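Putative sensory box/GGDEF family protein (Vibrio parahaemolyticus, PDB 3LID) probably senses extracellular signals through the PDC-fold domain described here and, as a whole protein, may make cyclic di-GMP from GTP through its GGDEF domain. Local coordinates at residues T39-L44 with K77-I82; G45-L50 with E66-S71. All coordinates share one frame; numbering follows the deposited sequence. Where two conformers were deposited one is given.

Contact 1: T39-L44 with K77-I82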
loop_
_atom_site.group_PDB
_atom_site.type_symbol
_atom_site.label_atom_id
_atom_site.label_comp_id
_atom_site.label_asym_id
_atom_site.label_seq_id
_atom_site.Cartn_x
_atom_site.Cartn_y
_atom_site.Cartn_z
ATOM N N THR A 39 9.041 -11.328 -4.326
ATOM C CA THR A 39 10.096 -12.244 -3.952
ATOM C C THR A 39 9.945 -12.781 -2.546
ATOM O O THR A 39 10.125 -14.041 -2.292
ATOM C CB THR A 39 11.469 -11.570 -4.160
ATOM O OG1 THR A 39 11.523 -11.110 -5.533
ATOM C CG2 THR A 39 12.594 -12.583 -3.819
ATOM N N ILE A 40 9.683 -11.878 -1.602
ATOM C CA ILE A 40 9.632 -12.247 -0.202
ATOM C C ILE A 40 8.366 -13.112 -0.028
ATOM O O ILE A 40 8.397 -14.080 0.790
ATOM C CB ILE A 40 9.576 -10.983 0.679
ATOM C CG1 ILE A 40 10.917 -10.306 0.764
ATOM C CG2 ILE A 40 9.152 -11.293 2.107
ATOM C CD1 ILE A 40 12.002 -11.159 1.558
ATOM N N SER A 41 7.271 -12.782 -0.716
ATOM C CA SER A 41 6.015 -13.603 -0.474
ATOM C C SER A 41 6.285 -15.052 -0.917
ATOM O O SER A 41 5.852 -16.042 -0.225
ATOM C CB SER A 41 4.858 -13.064 -1.305
ATOM O OG SER A 41 4.602 -11.756 -0.816
ATOM N N ASP A 42 6.944 -15.195 -2.059
ATOM C CA ASP A 42 7.304 -16.542 -2.545
ATOM C C ASP A 42 8.222 -17.272 -1.545
ATOM O O ASP A 42 8.026 -18.477 -1.265
ATOM C CB ASP A 42 7.964 -16.421 -3.902
ATOM C CG ASP A 42 8.526 -17.774 -4.408
ATOM O OD1 ASP A 42 7.716 -18.626 -4.764
ATOM O OD2 ASP A 42 9.763 -17.963 -4.411
ATOM N N LEU A 43 9.228 -16.576 -0.974
ATOM C CA LEU A 43 10.142 -17.220 -0.004
ATOM C C LEU A 43 9.347 -17.581 1.238
ATOM O O LEU A 43 9.529 -18.697 1.773
ATOM C CB LEU A 43 11.272 -16.280 0.396
ATOM C CG LEU A 43 12.364 -16.209 -0.726
ATOM C CD1 LEU A 43 13.228 -15.004 -0.500
ATOM C CD2 LEU A 43 13.233 -17.476 -0.660
ATOM N N LEU A 44 8.429 -16.703 1.705
ATOM C CA LEU A 44 7.747 -17.115 2.942
ATOM C C LEU A 44 6.793 -18.323 2.702
ATOM O O LEU A 44 6.603 -19.161 3.572
ATOM C CB LEU A 44 6.884 -15.959 3.445
ATOM C CG LEU A 44 7.754 -14.796 4.017
ATOM C CD1 LEU A 44 6.850 -13.554 4.218
ATOM C CD2 LEU A 44 8.386 -15.204 5.314
ATOM N N LYS A 77 10.041 -4.195 6.938
ATOM C CA LYS A 77 9.339 -2.999 7.486
ATOM C C LYS A 77 7.938 -2.735 6.865
ATOM O O LYS A 77 7.108 -2.105 7.535
ATOM C CB LYS A 77 10.179 -1.708 7.389
ATOM C CG LYS A 77 11.526 -1.956 8.062
ATOM C CD LYS A 77 12.363 -0.669 7.907
ATOM C CE LYS A 77 13.792 -0.960 8.217
ATOM N NZ LYS A 77 13.947 -1.012 9.648
ATOM N N LEU A 78 7.693 -3.204 5.640
ATOM C CA LEU A 78 6.477 -2.829 4.967
ATOM C C LEU A 78 5.282 -3.755 5.249
ATOM O O LEU A 78 4.177 -3.482 4.753
ATOM C CB LEU A 78 6.667 -2.738 3.425
ATOM C CG LEU A 78 7.260 -3.997 2.758
ATOM C CD1 LEU A 78 6.131 -4.876 2.455
ATOM C CD2 LEU A 78 7.973 -3.617 1.398
ATOM N N TYR A 79 5.521 -4.802 6.017
ATOM C CA TYR A 79 4.380 -5.683 6.460
ATOM C C TYR A 79 3.900 -5.317 7.845
ATOM O O TYR A 79 4.689 -5.329 8.784
ATOM C CB TYR A 79 4.762 -7.167 6.432
ATOM C CG TYR A 79 5.265 -7.590 5.095
ATOM C CD1 TYR A 79 4.388 -7.774 4.040
ATOM C CD2 TYR A 79 6.661 -7.750 4.855
ATOM C CE1 TYR A 79 4.836 -8.146 2.776
ATOM C CE2 TYR A 79 7.106 -8.138 3.593
ATOM C CZ TYR A 79 6.200 -8.267 2.555
ATOM O OH TYR A 79 6.639 -8.632 1.301
ATOM N N LYS A 80 2.632 -4.919 7.944
ATOM C CA LYS A 80 2.026 -4.601 9.215
ATOM C C LYS A 80 1.605 -5.917 9.958
ATOM O O LYS A 80 1.632 -5.977 11.168
ATOM C CB LYS A 80 0.845 -3.681 8.957
ATOM C CG LYS A 80 0.282 -3.174 10.275
ATOM C CD LYS A 80 -0.351 -1.803 10.074
ATOM C CE LYS A 80 -0.797 -1.224 11.387
ATOM N NZ LYS A 80 -1.956 -2.013 11.898
ATOM N N GLN A 81 1.313 -6.953 9.202
ATOM C CA GLN A 81 1.046 -8.263 9.788
ATOM C C GLN A 81 1.483 -9.312 8.844
ATOM O O GLN A 81 1.485 -9.099 7.658
ATOM C CB GLN A 81 -0.514 -8.501 9.925
ATOM C CG GLN A 81 -1.173 -7.471 10.834
ATOM C CD GLN A 81 -2.665 -7.784 10.963
ATOM O OE1 GLN A 81 -3.539 -7.160 10.308
ATOM N NE2 GLN A 81 -2.950 -8.800 11.757
ATOM N N ILE A 82 1.823 -10.494 9.389
ATOM C CA ILE A 82 2.146 -11.666 8.611
ATOM C C ILE A 82 1.409 -12.792 9.355
ATOM O O ILE A 82 1.616 -12.956 10.566
ATOM C CB ILE A 82 3.643 -11.979 8.613
ATOM C CG1 ILE A 82 4.378 -10.766 7.950
ATOM C CG2 ILE A 82 3.920 -13.312 7.798
ATOM C CD1 ILE A 82 5.922 -10.965 8.030
#
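Ile40 and Tyr79 make the closest contact between residues 39-44, on helix 9-45, and residues 77-82, at the start of strand 79-86. The methyl Ile40 CG2 lies 3.7 Å from Tyr79 OH and 4.0 Å from Tyr79 CE2, so it touches the hydroxyl end of the phenol and, obliquely, its CE2 atom. Chi1 of -76° puts Ile40 CG1 beside the backbone N and leaves CG2 anti to it; the short branch therefore meets the tyrosine, while the longer CG1-CD1 branch leads away. Leu78, next to Tyr79 in the chain, puts its CD1 methyl 3.3 Å above the plane of the Tyr79 ring, over the ring centre, which helps to fix the tilt of the ring. A looser apolar approach lies one helical turn on, where Leu44 CD1 is 4.6 Å from Ile82 CG2.

Polar groups add little across the interface. Ser41 OG stands 4.3 Å from Tyr79 OH and instead hydrogen-bonds to Ile37 O, one turn back in its own helix. No hydrogen bond joins the two segments.

Strand 163-173 supplies Leu170 and Val172 to the same packing. The arrangement, with a long N-terminal helix lying against an antiparallel sheet, belongs to the PDC fold of Cache-type extracellular sensor domains.

Contact 2: G45-L50 with E66-S71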
loop_
_atom_site.group_PDB
_atom_site.type_symbol
_atom_site.label_atom_id
_atom_site.label_comp_id
_atom_site.label_asym_id
_atom_site.label_seq_id
_atom_site.Cartn_x
_atom_site.Cartn_y
_atom_site.Cartn_z
ATOM N N GLY A 45 6.251 -18.394 1.518
ATOM C CA GLY A 45 5.276 -19.426 1.236
ATOM C C GLY A 45 5.981 -20.757 1.049
ATOM O O GLY A 45 5.347 -21.795 1.202
ATOM N N HIS A 46 7.253 -20.741 0.732
ATOM C CA HIS A 46 8.033 -21.975 0.510
ATOM C C HIS A 46 9.087 -22.216 1.595
ATOM O O HIS A 46 10.113 -22.885 1.353
ATOM C CB HIS A 46 8.629 -21.975 -0.917
ATOM C CG HIS A 46 7.606 -22.160 -1.991
ATOM N ND1 HIS A 46 7.020 -21.107 -2.685
ATOM C CD2 HIS A 46 7.007 -23.290 -2.448
ATOM C CE1 HIS A 46 6.123 -21.590 -3.529
ATOM N NE2 HIS A 46 6.114 -22.907 -3.417
ATOM N N SER A 47 8.858 -21.746 2.805
ATOM C CA SER A 47 9.911 -21.722 3.759
ATOM C C SER A 47 9.877 -22.999 4.587
ATOM O O SER A 47 8.821 -23.617 4.838
ATOM C CB SER A 47 9.822 -20.503 4.662
ATOM O OG SER A 47 8.943 -20.692 5.695
ATOM N N GLN A 48 11.059 -23.399 4.944
ATOM C CA GLN A 48 11.216 -24.597 5.780
ATOM C C GLN A 48 10.510 -24.450 7.150
ATOM O O GLN A 48 9.875 -25.407 7.652
ATOM C CB GLN A 48 12.714 -24.821 6.031
ATOM C CG GLN A 48 13.009 -26.151 6.761
ATOM C CD GLN A 48 12.728 -27.308 5.856
ATOM O OE1 GLN A 48 13.272 -27.389 4.742
ATOM N NE2 GLN A 48 11.871 -28.226 6.306
ATOM N N SER A 49 10.614 -23.277 7.758
ATOM C CA SER A 49 10.027 -23.062 9.077
ATOM C C SER A 49 8.507 -23.172 8.986
ATOM O O SER A 49 7.856 -23.669 9.882
ATOM C CB SER A 49 10.491 -21.727 9.707
ATOM O OG SER A 49 10.316 -20.601 8.841
ATOM N N LEU A 50 7.919 -22.668 7.895
ATOM C CA LEU A 50 6.467 -22.780 7.813
ATOM C C LEU A 50 6.097 -24.270 7.557
ATOM O O LEU A 50 5.161 -24.812 8.190
ATOM C CB LEU A 50 5.898 -21.896 6.684
ATOM C CG LEU A 50 4.428 -22.038 6.346
ATOM C CD1 LEU A 50 3.565 -21.650 7.548
ATOM C CD2 LEU A 50 4.096 -21.154 5.082
ATOM N N GLU A 66 7.307 -18.105 14.406
ATOM C CA GLU A 66 6.996 -16.759 14.867
ATOM C C GLU A 66 8.288 -15.902 14.915
ATOM O O GLU A 66 8.298 -14.746 14.487
ATOM C CB GLU A 66 6.451 -16.792 16.256
ATOM C CG GLU A 66 4.938 -17.249 16.267
ATOM C CD GLU A 66 4.359 -17.458 17.670
ATOM O OE1 GLU A 66 5.141 -17.648 18.634
ATOM O OE2 GLU A 66 3.119 -17.375 17.761
ATOM N N ASN A 67 9.366 -16.487 15.418
ATOM C CA ASN A 67 10.641 -15.746 15.495
ATOM C C ASN A 67 11.133 -15.396 14.110
ATOM O O ASN A 67 11.670 -14.295 13.911
ATOM C CB ASN A 67 11.688 -16.574 16.284
ATOM C CG ASN A 67 11.343 -16.612 17.763
ATOM O OD1 ASN A 67 10.512 -15.860 18.192
ATOM N ND2 ASN A 67 11.932 -17.527 18.523
ATOM N N MET A 68 10.983 -16.328 13.151
ATOM C CA MET A 68 11.405 -16.059 11.801
ATOM C C MET A 68 10.569 -14.924 11.196
ATOM O O MET A 68 11.129 -13.935 10.609
ATOM C CB MET A 68 11.258 -17.340 10.966
ATOM C CG MET A 68 11.878 -17.308 9.582
ATOM S SD MET A 68 10.831 -16.688 8.276
ATOM C CE MET A 68 9.687 -18.106 7.896
ATOM N N TRP A 69 9.237 -15.034 11.306
ATOM C CA TRP A 69 8.392 -13.989 10.723
ATOM C C TRP A 69 8.642 -12.633 11.401
ATOM O O TRP A 69 8.558 -11.621 10.730
ATOM C CB TRP A 69 6.926 -14.398 10.856
ATOM C CG TRP A 69 6.553 -15.393 9.845
ATOM C CD1 TRP A 69 7.370 -16.038 8.934
ATOM C CD2 TRP A 69 5.237 -15.941 9.642
ATOM N NE1 TRP A 69 6.617 -16.895 8.158
ATOM C CE2 TRP A 69 5.312 -16.808 8.549
ATOM C CE3 TRP A 69 4.008 -15.696 10.238
ATOM C CZ2 TRP A 69 4.194 -17.527 8.072
ATOM C CZ3 TRP A 69 2.873 -16.356 9.760
ATOM C CH2 TRP A 69 2.992 -17.276 8.689
ATOM N N SER A 70 8.884 -12.596 12.711
ATOM C CA SER A 70 9.166 -11.357 13.378
ATOM C C SER A 70 10.456 -10.780 12.775
ATOM O O SER A 70 10.520 -9.532 12.595
ATOM C CB SER A 70 9.351 -11.607 14.875
ATOM O OG SER A 70 8.104 -12.024 15.456
ATOM N N SER A 71 11.478 -11.626 12.577
ATOM C CA SER A 71 12.737 -11.143 11.948
ATOM C C SER A 71 12.501 -10.596 10.568
ATOM O O SER A 71 13.111 -9.580 10.164
ATOM C CB SER A 71 13.774 -12.292 11.907
ATOM O OG SER A 71 14.144 -12.654 13.249
HETATM O O HOH W 1 7.339 -18.767 5.936
#
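Leu50 and Trp69 form the apolar part of this helix-to-helix contact: Leu50 CD1 lies 4.2 Å from Trp69 CZ2, beside the benzene half of the indole. Phe84 of strand 79-86 touches both residues, tying the pair to the sheet.

Ser47 and Ser49, at the start of helix 48-55, both face Met68. Its methyl is placed in one of two deposited conformers, which leaves the closeness of either approach doubtful.

The polar part centres on Ser47. At the N-cap of helix 48-55 its OG accepts from Leu50 N at 3.1 Å, with an N-H...O angle of 156°; with OG lying between the backbone N and the carbonyl carbon (chi1 83°), the oxygen faces this first-turn N-H. A water accepts from Trp69 NE1 in the indole plane, 3.0 Å away; its link to Ser47 OG, at 2.5 Å, is too short to be certain. Within helix 59-76, Ser70 N and Ser70 OG grip Glu66 O from opposite faces.

The indole N-H thus gives its proton to a water, and the serine oxygen that caps helix 48-55 lies next to that water, probably joining the two helices through it alongside the apolar packing.

Overall arrangement
Contact 2 is nested within the chain loop closed by contact 1, and their centres lie about 10 Å apart on the same side of the chain's centre. Contact 1 is the more buried, about 13 Å from the chain centre, and joins a long helix to the sheet through apolar packing. Contact 2, about 22 Å out and partly buried, sets the short helix 48-55 against helix 59-76 and relies on a capping serine and a water as well. Trp69 links the two: Ile82 CG2 packs 3.4 Å from Trp69 CE3, and Leu44 CD2 lies 3.8 Å from Trp69 NE1. After a two-residue break in each case, helix 9-45 is followed by helix 48-55, and helix 59-76 by strand 79-86.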